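PDB 5FX8: manganese lipoxygenase, which oxidises linoleic and alpha-linolenic acids with molecular oxygen at a catalytic manganese centre, giving 11S- and 13R-hydroperoxy fatty acids. Local coordinates for residues S160-S165 with Q246-A251; L212-H217 with Q235-L240; V97-Q102 with M322-A327. All coordinates share one frame; numbering follows the deposited sequence.

Contact 1 of 3, residues S160-S165 with Q246-A251; sequences SDLLFS and QFLPLA
Ser165 and Pro249 meet where the short helix 161-166 lies across strand 246-253 of the antiparallel sheet of this lipoxygenase; the axes of 161-165 and 246-251 run at 93° to each other, 6.7 Å apart at their closest. The hydroxyl of Ser165 provides the one hydrogen bond between the two segments. With OG set between the backbone N and the carbonyl carbon (chi1 56°), Ser165 OG donates to Phe247 O at 2.7 Å, coming in tilted out of the carbonyl plane. The same serine packs its CB against the proline ring, Ser165 CB lying 3.6 Å from Pro249 CD. One turn back, Asp161 crosses that ring at about a right angle, Asp161 CB being 3.6 Å from Pro249 CG, while Asp161 OD1 accepts a hydrogen bond from Trp271 NE1 and forms a salt bridge with Lys275 NZ, both on helix 268-305. Pro249 is thus taken up between Asp161 and Ser165, and Pro249 CB meets the edge of the Phe164 ring, 4.0 Å from Phe164 CD2. Phe164 in turn leans on helix 268-305 through Phe278. Toward the start of the strand, Leu162 crosses the extended side chain of Gln246 at about a right angle and puts Leu162 CD2 3.7 Å from Gln246 NE2; its other methyl, CD1, approaches Phe247 O. The Phe247 ring turns its edge to the main chain of Ser165, with Phe247 CE2 3.4 Å from Ser165 O.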
loop_
_atom_site.group_PDB
_atom_site.type_symbol
_atom_site.label_atom_id
_atom_site.label_comp_id
_atom_site.label_asym_id
_atom_site.label_seq_id
_atom_site.Cartn_x
_atom_site.Cartn_y
_atom_site.Cartn_z
ATOM N N SER A 160 -13.894 -21.598 -9.018
ATOM C CA SER A 160 -12.913 -22.497 -9.594
ATOM C C SER A 160 -11.971 -23.014 -8.525
ATOM O O SER A 160 -11.445 -22.244 -7.720
ATOM C CB SER A 160 -12.132 -21.775 -10.676
ATOM O OG SER A 160 -10.904 -22.406 -10.871
ATOM N N ASP A 161 -11.764 -24.331 -8.519
ATOM C CA ASP A 161 -10.861 -24.926 -7.549
ATOM C C ASP A 161 -9.427 -24.599 -7.893
ATOM O O ASP A 161 -8.596 -24.437 -7.000
ATOM C CB ASP A 161 -11.057 -26.442 -7.483
ATOM C CG ASP A 161 -12.300 -26.855 -6.697
ATOM O OD1 ASP A 161 -12.611 -26.219 -5.680
ATOM O OD2 ASP A 161 -12.962 -27.843 -7.073
ATOM N N LEU A 162 -9.114 -24.514 -9.186
ATOM C CA LEU A 162 -7.759 -24.162 -9.589
ATOM C C LEU A 162 -7.411 -22.755 -9.134
ATOM O O LEU A 162 -6.275 -22.485 -8.739
ATOM C CB LEU A 162 -7.591 -24.292 -11.098
ATOM C CG LEU A 162 -6.223 -23.864 -11.641
ATOM C CD1 LEU A 162 -5.182 -24.847 -11.275
ATOM C CD2 LEU A 162 -6.238 -23.689 -13.113
ATOM N N LEU A 163 -8.375 -21.846 -9.176
ATOM C CA LEU A 163 -8.127 -20.522 -8.642
ATOM C C LEU A 163 -7.937 -20.563 -7.136
ATOM O O LEU A 163 -7.186 -19.754 -6.592
ATOM C CB LEU A 163 -9.272 -19.592 -9.021
ATOM C CG LEU A 163 -9.349 -18.155 -8.502
ATOM C CD1 LEU A 163 -10.123 -17.343 -9.480
ATOM C CD2 LEU A 163 -10.027 -18.069 -7.156
ATOM N N PHE A 164 -8.613 -21.473 -6.437
ATOM C CA PHE A 164 -8.481 -21.507 -4.989
ATOM C C PHE A 164 -7.138 -22.078 -4.570
ATOM O O PHE A 164 -6.564 -21.656 -3.562
ATOM C CB PHE A 164 -9.601 -22.324 -4.358
ATOM C CG PHE A 164 -9.410 -22.541 -2.901
ATOM C CD1 PHE A 164 -9.606 -21.501 -2.003
ATOM C CD2 PHE A 164 -8.990 -23.764 -2.425
ATOM C CE1 PHE A 164 -9.406 -21.685 -0.657
ATOM C CE2 PHE A 164 -8.790 -23.960 -1.093
ATOM C CZ PHE A 164 -9.004 -22.922 -0.201
ATOM N N SER A 165 -6.633 -23.055 -5.304
ATOM C CA SER A 165 -5.332 -23.601 -4.959
ATOM C C SER A 165 -4.203 -22.677 -5.416
ATOM O O SER A 165 -3.248 -22.439 -4.671
ATOM C CB SER A 165 -5.190 -24.988 -5.562
ATOM O OG SER A 165 -5.413 -24.893 -6.946
ATOM N N GLN A 246 -1.412 -30.083 -12.473
ATOM C CA GLN A 246 -1.981 -28.905 -11.857
ATOM C C GLN A 246 -1.959 -29.030 -10.341
ATOM O O GLN A 246 -2.189 -30.110 -9.795
ATOM C CB GLN A 246 -3.392 -28.680 -12.358
ATOM C CG GLN A 246 -3.456 -28.081 -13.737
ATOM C CD GLN A 246 -4.870 -27.758 -14.091
ATOM O OE1 GLN A 246 -5.784 -28.434 -13.629
ATOM N NE2 GLN A 246 -5.070 -26.714 -14.896
ATOM N N PHE A 247 -1.646 -27.916 -9.682
ATOM C CA PHE A 247 -1.697 -27.794 -8.230
ATOM C C PHE A 247 -3.152 -27.580 -7.811
ATOM O O PHE A 247 -3.797 -26.633 -8.266
ATOM C CB PHE A 247 -0.800 -26.633 -7.806
ATOM C CG PHE A 247 -0.716 -26.425 -6.351
ATOM C CD1 PHE A 247 0.091 -27.207 -5.579
ATOM C CD2 PHE A 247 -1.436 -25.431 -5.744
ATOM C CE1 PHE A 247 0.159 -27.014 -4.242
ATOM C CE2 PHE A 247 -1.349 -25.250 -4.410
ATOM C CZ PHE A 247 -0.549 -26.048 -3.667
ATOM N N LEU A 248 -3.679 -28.444 -6.960
ATOM C CA LEU A 248 -5.119 -28.507 -6.761
ATOM C C LEU A 248 -5.500 -28.658 -5.293
ATOM O O LEU A 248 -4.706 -29.128 -4.473
ATOM C CB LEU A 248 -5.715 -29.674 -7.571
ATOM C CG LEU A 248 -5.864 -29.542 -9.079
ATOM C CD1 LEU A 248 -6.461 -30.805 -9.588
ATOM C CD2 LEU A 248 -6.768 -28.417 -9.431
ATOM N N PRO A 249 -6.719 -28.277 -4.933
ATOM C CA PRO A 249 -7.194 -28.523 -3.572
ATOM C C PRO A 249 -7.585 -29.972 -3.364
ATOM O O PRO A 249 -8.130 -30.633 -4.250
ATOM C CB PRO A 249 -8.423 -27.611 -3.463
ATOM C CG PRO A 249 -8.943 -27.520 -4.809
ATOM C CD PRO A 249 -7.737 -27.576 -5.739
ATOM N N LEU A 250 -7.291 -30.466 -2.166
ATOM C CA LEU A 250 -7.672 -31.821 -1.795
ATOM C C LEU A 250 -8.685 -31.819 -0.656
ATOM O O LEU A 250 -9.814 -32.258 -0.856
ATOM C CB LEU A 250 -6.420 -32.641 -1.445
ATOM C CG LEU A 250 -6.570 -34.158 -1.565
ATOM C CD1 LEU A 250 -5.244 -34.866 -1.756
ATOM C CD2 LEU A 250 -7.253 -34.724 -0.368
ATOM N N ALA A 251 -8.338 -31.324 0.527
ATOM C CA ALA A 251 -9.267 -31.334 1.646
ATOM C C ALA A 251 -9.067 -30.090 2.500
ATOM O O ALA A 251 -8.031 -29.433 2.443
ATOM C CB ALA A 251 -9.093 -32.592 2.495
#

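Contact 2 of 3, residues L212-H217 with Q235-L240; sequences LFLVDH and QGLFYL
Leu212-Asp216 and Gln235-Leu240 run antiparallel as neighbouring strands of the five-stranded antiparallel sheet of this lipoxygenase, and two hydrogen-bonded pairs, Phe213 with Phe238 and Val215 with Gly236, join them by four N-H to O bonds of 2.8 Å each between the N of one partner and the O of the other. Leu214 with Leu237 between them, and Leu212 with Tyr239 and Asp216 with Gln235 beyond them, are non-hydrogen-bonded pairs; here CA-H groups approach carbonyls, as Gln235 CA does Val215 O.

Phe213, Val215 and Phe238 stand on one face. The two phenylalanine rings do not stack on each other. The Phe213 ring presents its edge to the other strand, near Phe238 O and Tyr239 CA, and Phe213 CE1 reaches Leu240 CB at 4.2 Å. In Phe238, CG sits beside its own backbone N, anti to the carbonyl carbon (chi1 -56°), and the ring runs back beside Gly236, which has no side chain, toward Val215; there Val215 CG2 meets Phe238 CE1 at 3.7 Å. Beyond the strand pair, Phe213 meets Phe247 edge-to-face, and Val215 packs on Phe278 of helix 268-305.

The other face carries Leu212, Leu214, Leu237 and Tyr239. Leu212 crosses the Tyr239 side chain obliquely, with Leu212 CD2 3.8 Å from Tyr239 CB, and helix 203-208 covers both residues. At the strand ends, Asp216 and Gln235 lie side by side and point the same way, and Asp216 OD1 is hydrogen-bonded to Ser218 OG. Leu214 folds its tip over the neighbouring strand, bringing Leu214 CD1 to 3.3 Å from Gly236 O.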
loop_
_atom_site.group_PDB
_atom_site.type_symbol
_atom_site.label_atom_id
_atom_site.label_comp_id
_atom_site.label_asym_id
_atom_site.label_seq_id
_atom_site.Cartn_x
_atom_site.Cartn_y
_atom_site.Cartn_z
ATOM N N LEU A 212 2.184 -33.835 -1.934
ATOM C CA LEU A 212 1.243 -33.247 -0.985
ATOM C C LEU A 212 1.814 -31.980 -0.359
ATOM O O LEU A 212 2.967 -31.961 0.069
ATOM C CB LEU A 212 0.878 -34.226 0.130
ATOM C CG LEU A 212 -0.188 -35.293 -0.084
ATOM C CD1 LEU A 212 -0.542 -35.847 1.243
ATOM C CD2 LEU A 212 -1.419 -34.770 -0.756
ATOM N N PHE A 213 0.983 -30.948 -0.272
ATOM C CA PHE A 213 1.337 -29.641 0.252
ATOM C C PHE A 213 0.293 -29.229 1.278
ATOM O O PHE A 213 -0.869 -29.606 1.180
ATOM C CB PHE A 213 1.396 -28.587 -0.847
ATOM C CG PHE A 213 2.345 -28.895 -1.941
ATOM C CD1 PHE A 213 2.004 -29.778 -2.956
ATOM C CD2 PHE A 213 3.577 -28.277 -1.989
ATOM C CE1 PHE A 213 2.885 -30.045 -3.966
ATOM C CE2 PHE A 213 4.447 -28.548 -3.004
ATOM C CZ PHE A 213 4.095 -29.438 -3.988
ATOM N N LEU A 214 0.704 -28.429 2.250
ATOM C CA LEU A 214 -0.135 -28.118 3.397
ATOM C C LEU A 214 -0.141 -26.630 3.664
ATOM O O LEU A 214 0.904 -25.992 3.614
ATOM C CB LEU A 214 0.360 -28.831 4.648
ATOM C CG LEU A 214 -0.299 -28.444 5.974
ATOM C CD1 LEU A 214 -1.771 -28.740 5.956
ATOM C CD2 LEU A 214 0.334 -29.210 7.072
ATOM N N VAL A 215 -1.310 -26.084 3.969
ATOM C CA VAL A 215 -1.436 -24.783 4.606
ATOM C C VAL A 215 -2.043 -25.000 5.980
ATOM O O VAL A 215 -3.142 -25.545 6.097
ATOM C CB VAL A 215 -2.304 -23.830 3.789
ATOM C CG1 VAL A 215 -2.486 -22.514 4.537
ATOM C CG2 VAL A 215 -1.681 -23.611 2.462
ATOM N N ASP A 216 -1.351 -24.558 7.015
ATOM C CA ASP A 216 -1.749 -24.834 8.394
ATOM C C ASP A 216 -2.133 -23.529 9.080
ATOM O O ASP A 216 -1.271 -22.843 9.623
ATOM C CB ASP A 216 -0.617 -25.537 9.151
ATOM C CG ASP A 216 -1.089 -26.208 10.433
ATOM O OD1 ASP A 216 -2.121 -25.812 10.961
ATOM O OD2 ASP A 216 -0.443 -27.143 10.923
ATOM N N HIS A 217 -3.416 -23.189 9.109
ATOM C CA HIS A 217 -3.875 -22.077 9.931
ATOM C C HIS A 217 -4.475 -22.527 11.254
ATOM O O HIS A 217 -5.271 -21.798 11.836
ATOM C CB HIS A 217 -4.895 -21.229 9.183
ATOM C CG HIS A 217 -4.325 -20.520 8.010
ATOM N ND1 HIS A 217 -3.067 -19.977 8.022
ATOM C CD2 HIS A 217 -4.815 -20.309 6.770
ATOM C CE1 HIS A 217 -2.811 -19.440 6.846
ATOM N NE2 HIS A 217 -3.854 -19.632 6.066
ATOM N N GLN A 235 -6.923 -26.140 8.175
ATOM C CA GLN A 235 -5.762 -26.717 7.538
ATOM C C GLN A 235 -6.218 -27.104 6.151
ATOM O O GLN A 235 -7.240 -27.769 6.004
ATOM C CB GLN A 235 -5.253 -27.936 8.290
ATOM C CG GLN A 235 -4.766 -27.650 9.654
ATOM C CD GLN A 235 -4.274 -28.886 10.318
ATOM O OE1 GLN A 235 -3.119 -28.962 10.727
ATOM N NE2 GLN A 235 -5.135 -29.879 10.424
ATOM N N GLY A 236 -5.488 -26.657 5.138
ATOM C CA GLY A 236 -5.779 -26.994 3.762
ATOM C C GLY A 236 -4.709 -27.931 3.233
ATOM O O GLY A 236 -3.514 -27.682 3.404
ATOM N N LEU A 237 -5.159 -29.012 2.610
ATOM C CA LEU A 237 -4.291 -29.982 1.968
ATOM C C LEU A 237 -4.420 -29.820 0.464
ATOM O O LEU A 237 -5.533 -29.794 -0.071
ATOM C CB LEU A 237 -4.669 -31.388 2.383
ATOM C CG LEU A 237 -3.640 -32.490 2.297
ATOM C CD1 LEU A 237 -2.420 -32.116 3.066
ATOM C CD2 LEU A 237 -4.282 -33.700 2.913
ATOM N N PHE A 238 -3.282 -29.679 -0.208
ATOM C CA PHE A 238 -3.246 -29.494 -1.643
ATOM C C PHE A 238 -2.345 -30.549 -2.260
ATOM O O PHE A 238 -1.504 -31.135 -1.587
ATOM C CB PHE A 238 -2.770 -28.112 -1.986
ATOM C CG PHE A 238 -3.570 -27.036 -1.360
ATOM C CD1 PHE A 238 -3.340 -26.644 -0.058
ATOM C CD2 PHE A 238 -4.539 -26.387 -2.085
ATOM C CE1 PHE A 238 -4.073 -25.647 0.499
ATOM C CE2 PHE A 238 -5.273 -25.394 -1.534
ATOM C CZ PHE A 238 -5.049 -25.018 -0.245
ATOM N N TYR A 239 -2.536 -30.820 -3.543
ATOM C CA TYR A 239 -1.696 -31.816 -4.184
ATOM C C TYR A 239 -1.395 -31.429 -5.618
ATOM O O TYR A 239 -2.120 -30.669 -6.248
ATOM C CB TYR A 239 -2.314 -33.219 -4.148
ATOM C CG TYR A 239 -3.343 -33.525 -5.203
ATOM C CD1 TYR A 239 -4.552 -32.892 -5.200
ATOM C CD2 TYR A 239 -3.119 -34.500 -6.151
ATOM C CE1 TYR A 239 -5.512 -33.185 -6.127
ATOM C CE2 TYR A 239 -4.073 -34.807 -7.097
ATOM C CZ TYR A 239 -5.272 -34.138 -7.074
ATOM O OH TYR A 239 -6.256 -34.398 -7.974
ATOM N N LEU A 240 -0.293 -31.951 -6.125
ATOM C CA LEU A 240 0.057 -31.807 -7.526
ATOM C C LEU A 240 -0.450 -33.036 -8.277
ATOM O O LEU A 240 -0.038 -34.158 -7.978
ATOM C CB LEU A 240 1.567 -31.629 -7.664
ATOM C CG LEU A 240 2.099 -31.267 -9.045
ATOM C CD1 LEU A 240 1.331 -30.115 -9.650
ATOM C CD2 LEU A 240 3.555 -30.913 -8.920
#

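Contact 3 of 3, residues V97-Q102 with M322-A327; sequences VLLWRQ and MYQAYA
Gln324 reaches from the turn between helices 313-321 and 328-336 onto the long helix 86-124, where Leu99 and Trp100 receive it. It is the third residue of a type II beta turn from Met322 to Ala325, and its backbone has the positive phi (57°) of that position. From CB the chain sets off with CG anti to the carbonyl carbon (chi1 -64°). Gln324 CG lies over the centre of the neighbouring Tyr323 ring, 3.7 Å above its plane, and also approaches Leu99 CB. Beyond CG the chain is extended and carries Gln324 CD to 3.8 Å from Leu99 CB, so that the amide rests against the helix between two successive residues. On the Trp100 side, Gln324 OE1 is 3.3 Å from Trp100 CA. Gln324 OE1 also comes within 3.5 Å of Trp100 CD1. The amide and indole planes are 75° apart. On the Leu99 side, Gln324 NE2 is 3.7 Å from Leu99 CB; it donates to Asp103 OD2 one turn further along the helix, a bond that helps fix the rotation of the amide.

Apolar contacts flank this arm. The Leu99 side chain crosses Tyr323 at about a right angle, with Leu99 CD1 3.9 Å from Tyr323 CE1. Ala327 CB fits against Trp100 CB at 3.7 Å, while Val97 CG2 packs on the same alanine. Pro339 of the second subunit also packs on Trp100. The indole NE1 hydrogen-bonds to Ser617 O, next to Val618, the C-terminal manganese ligand. Through Trp100 the contact borders that ligand, consistent with a second-shell role at the lipoxygenase metal site, where the C-terminal carboxylate itself binds the metal.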
loop_
_atom_site.group_PDB
_atom_site.type_symbol
_atom_site.label_atom_id
_atom_site.label_comp_id
_atom_site.label_asym_id
_atom_site.label_seq_id
_atom_site.Cartn_x
_atom_site.Cartn_y
_atom_site.Cartn_z
ATOM N N VAL A 97 5.191 10.241 10.820
ATOM C CA VAL A 97 3.750 10.297 10.972
ATOM C C VAL A 97 3.178 11.516 10.257
ATOM O O VAL A 97 2.117 11.444 9.637
ATOM C CB VAL A 97 3.391 10.247 12.471
ATOM C CG1 VAL A 97 1.904 10.553 12.698
ATOM C CG2 VAL A 97 3.730 8.885 12.980
ATOM N N LEU A 98 3.879 12.637 10.296
ATOM C CA LEU A 98 3.416 13.813 9.571
ATOM C C LEU A 98 3.337 13.563 8.063
ATOM O O LEU A 98 2.320 13.865 7.416
ATOM C CB LEU A 98 4.356 14.963 9.871
ATOM C CG LEU A 98 3.706 16.313 10.003
ATOM C CD1 LEU A 98 2.626 16.264 11.094
ATOM C CD2 LEU A 98 4.800 17.274 10.341
ATOM N N LEU A 99 4.415 13.034 7.484
ATOM C CA LEU A 99 4.414 12.716 6.062
ATOM C C LEU A 99 3.289 11.752 5.707
ATOM O O LEU A 99 2.565 11.959 4.727
ATOM C CB LEU A 99 5.771 12.143 5.671
ATOM C CG LEU A 99 6.948 13.107 5.732
ATOM C CD1 LEU A 99 8.290 12.374 5.633
ATOM C CD2 LEU A 99 6.789 14.129 4.640
ATOM N N TRP A 100 3.115 10.706 6.506
ATOM C CA TRP A 100 2.041 9.758 6.279
ATOM C C TRP A 100 0.670 10.424 6.337
ATOM O O TRP A 100 -0.188 10.146 5.495
ATOM C CB TRP A 100 2.152 8.639 7.305
ATOM C CG TRP A 100 1.414 7.450 6.934
ATOM C CD1 TRP A 100 1.899 6.376 6.309
ATOM C CD2 TRP A 100 0.028 7.203 7.168
ATOM N NE1 TRP A 100 0.909 5.454 6.124
ATOM C CE2 TRP A 100 -0.254 5.933 6.646
ATOM C CE3 TRP A 100 -1.007 7.932 7.775
ATOM C CZ2 TRP A 100 -1.517 5.366 6.697
ATOM C CZ3 TRP A 100 -2.265 7.372 7.821
ATOM C CH2 TRP A 100 -2.511 6.098 7.281
ATOM N N ARG A 101 0.434 11.282 7.334
ATOM C CA ARG A 101 -0.813 12.046 7.412
ATOM C C ARG A 101 -1.086 12.796 6.117
ATOM O O ARG A 101 -2.210 12.790 5.605
ATOM C CB ARG A 101 -0.768 13.071 8.556
ATOM C CG ARG A 101 -1.067 12.611 9.959
ATOM C CD ARG A 101 -1.317 13.815 10.893
ATOM N NE ARG A 101 -1.892 13.303 12.126
ATOM C CZ ARG A 101 -1.221 13.218 13.253
ATOM N NH1 ARG A 101 0.026 13.681 13.305
ATOM N NH2 ARG A 101 -1.792 12.698 14.329
ATOM N N GLN A 102 -0.087 13.514 5.604
ATOM C CA GLN A 102 -0.377 14.279 4.402
ATOM C C GLN A 102 -0.540 13.387 3.184
ATOM O O GLN A 102 -1.291 13.741 2.271
ATOM C CB GLN A 102 0.690 15.331 4.172
ATOM C CG GLN A 102 2.003 14.809 3.744
ATOM C CD GLN A 102 2.982 15.919 3.525
ATOM O OE1 GLN A 102 2.736 17.057 3.933
ATOM N NE2 GLN A 102 4.096 15.612 2.882
ATOM N N MET A 322 13.384 3.165 3.550
ATOM C CA MET A 322 12.590 3.223 4.762
ATOM C C MET A 322 11.818 4.526 4.877
ATOM O O MET A 322 11.471 4.939 5.989
ATOM C CB MET A 322 13.484 3.054 5.978
ATOM C CG MET A 322 14.206 1.764 6.051
ATOM S SD MET A 322 13.111 0.393 6.158
ATOM C CE MET A 322 13.583 -0.186 4.596
ATOM N N TYR A 323 11.594 5.194 3.753
ATOM C CA TYR A 323 10.749 6.358 3.712
ATOM C C TYR A 323 9.436 6.085 4.435
ATOM O O TYR A 323 8.793 5.053 4.229
ATOM C CB TYR A 323 10.514 6.755 2.264
ATOM C CG TYR A 323 9.777 8.050 2.097
ATOM C CD1 TYR A 323 10.198 9.189 2.743
ATOM C CD2 TYR A 323 8.672 8.131 1.279
ATOM C CE1 TYR A 323 9.532 10.368 2.587
ATOM C CE2 TYR A 323 8.010 9.283 1.111
ATOM C CZ TYR A 323 8.435 10.415 1.768
ATOM O OH TYR A 323 7.743 11.602 1.600
ATOM N N GLN A 324 9.081 7.002 5.328
ATOM C CA GLN A 324 7.873 7.002 6.138
ATOM C C GLN A 324 7.698 5.756 6.987
ATOM O O GLN A 324 6.630 5.579 7.560
ATOM C CB GLN A 324 6.625 7.199 5.274
ATOM C CG GLN A 324 6.565 8.519 4.588
ATOM C CD GLN A 324 5.219 8.776 3.969
ATOM O OE1 GLN A 324 4.238 8.184 4.358
ATOM N NE2 GLN A 324 5.168 9.668 3.008
ATOM N N ALA A 325 8.696 4.875 7.091
ATOM C CA ALA A 325 8.412 3.554 7.653
ATOM C C ALA A 325 8.024 3.636 9.118
ATOM O O ALA A 325 7.275 2.794 9.597
ATOM C CB ALA A 325 9.595 2.603 7.495
ATOM N N TYR A 326 8.507 4.638 9.833
ATOM C CA TYR A 326 8.299 4.701 11.265
ATOM C C TYR A 326 6.925 5.210 11.646
ATOM O O TYR A 326 6.637 5.372 12.836
ATOM C CB TYR A 326 9.372 5.554 11.886
ATOM C CG TYR A 326 10.698 4.876 11.858
ATOM C CD1 TYR A 326 10.885 3.691 12.532
ATOM C CD2 TYR A 326 11.760 5.422 11.178
ATOM C CE1 TYR A 326 12.079 3.082 12.541
ATOM C CE2 TYR A 326 12.962 4.814 11.170
ATOM C CZ TYR A 326 13.118 3.638 11.859
ATOM O OH TYR A 326 14.324 3.006 11.894
ATOM N N ALA A 327 6.085 5.457 10.657
ATOM C CA ALA A 327 4.708 5.802 10.884
ATOM C C ALA A 327 3.816 4.590 11.091
ATOM O O ALA A 327 2.795 4.714 11.761
ATOM C CB ALA A 327 4.192 6.632 9.714
#

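Contacts 1 and 2 form one continuous unit: their centres are about 10 Å apart, and strands 235-241 and 246-253 are neighbours in the sheet, probably hydrogen-bonded through Leu248 N to Tyr239 O (2.8 Å). Phe247 CZ also packs on Phe238 CB at 3.5 Å. Contact 3 lies on the opposite side of the chain's centre, about 39 Å from contact 1 and about 38 Å from contact 2, centre to centre. It alone adjoins the catalytic centre, with the Trp100 side chain about 8 Å from the manganese. Helix 268-305, which carries the manganese ligands His290 and His294, packs on Phe164, Pro249 and Val215 of contacts 1 and 2, and touches segment 322-327 through Met322 and Tyr326.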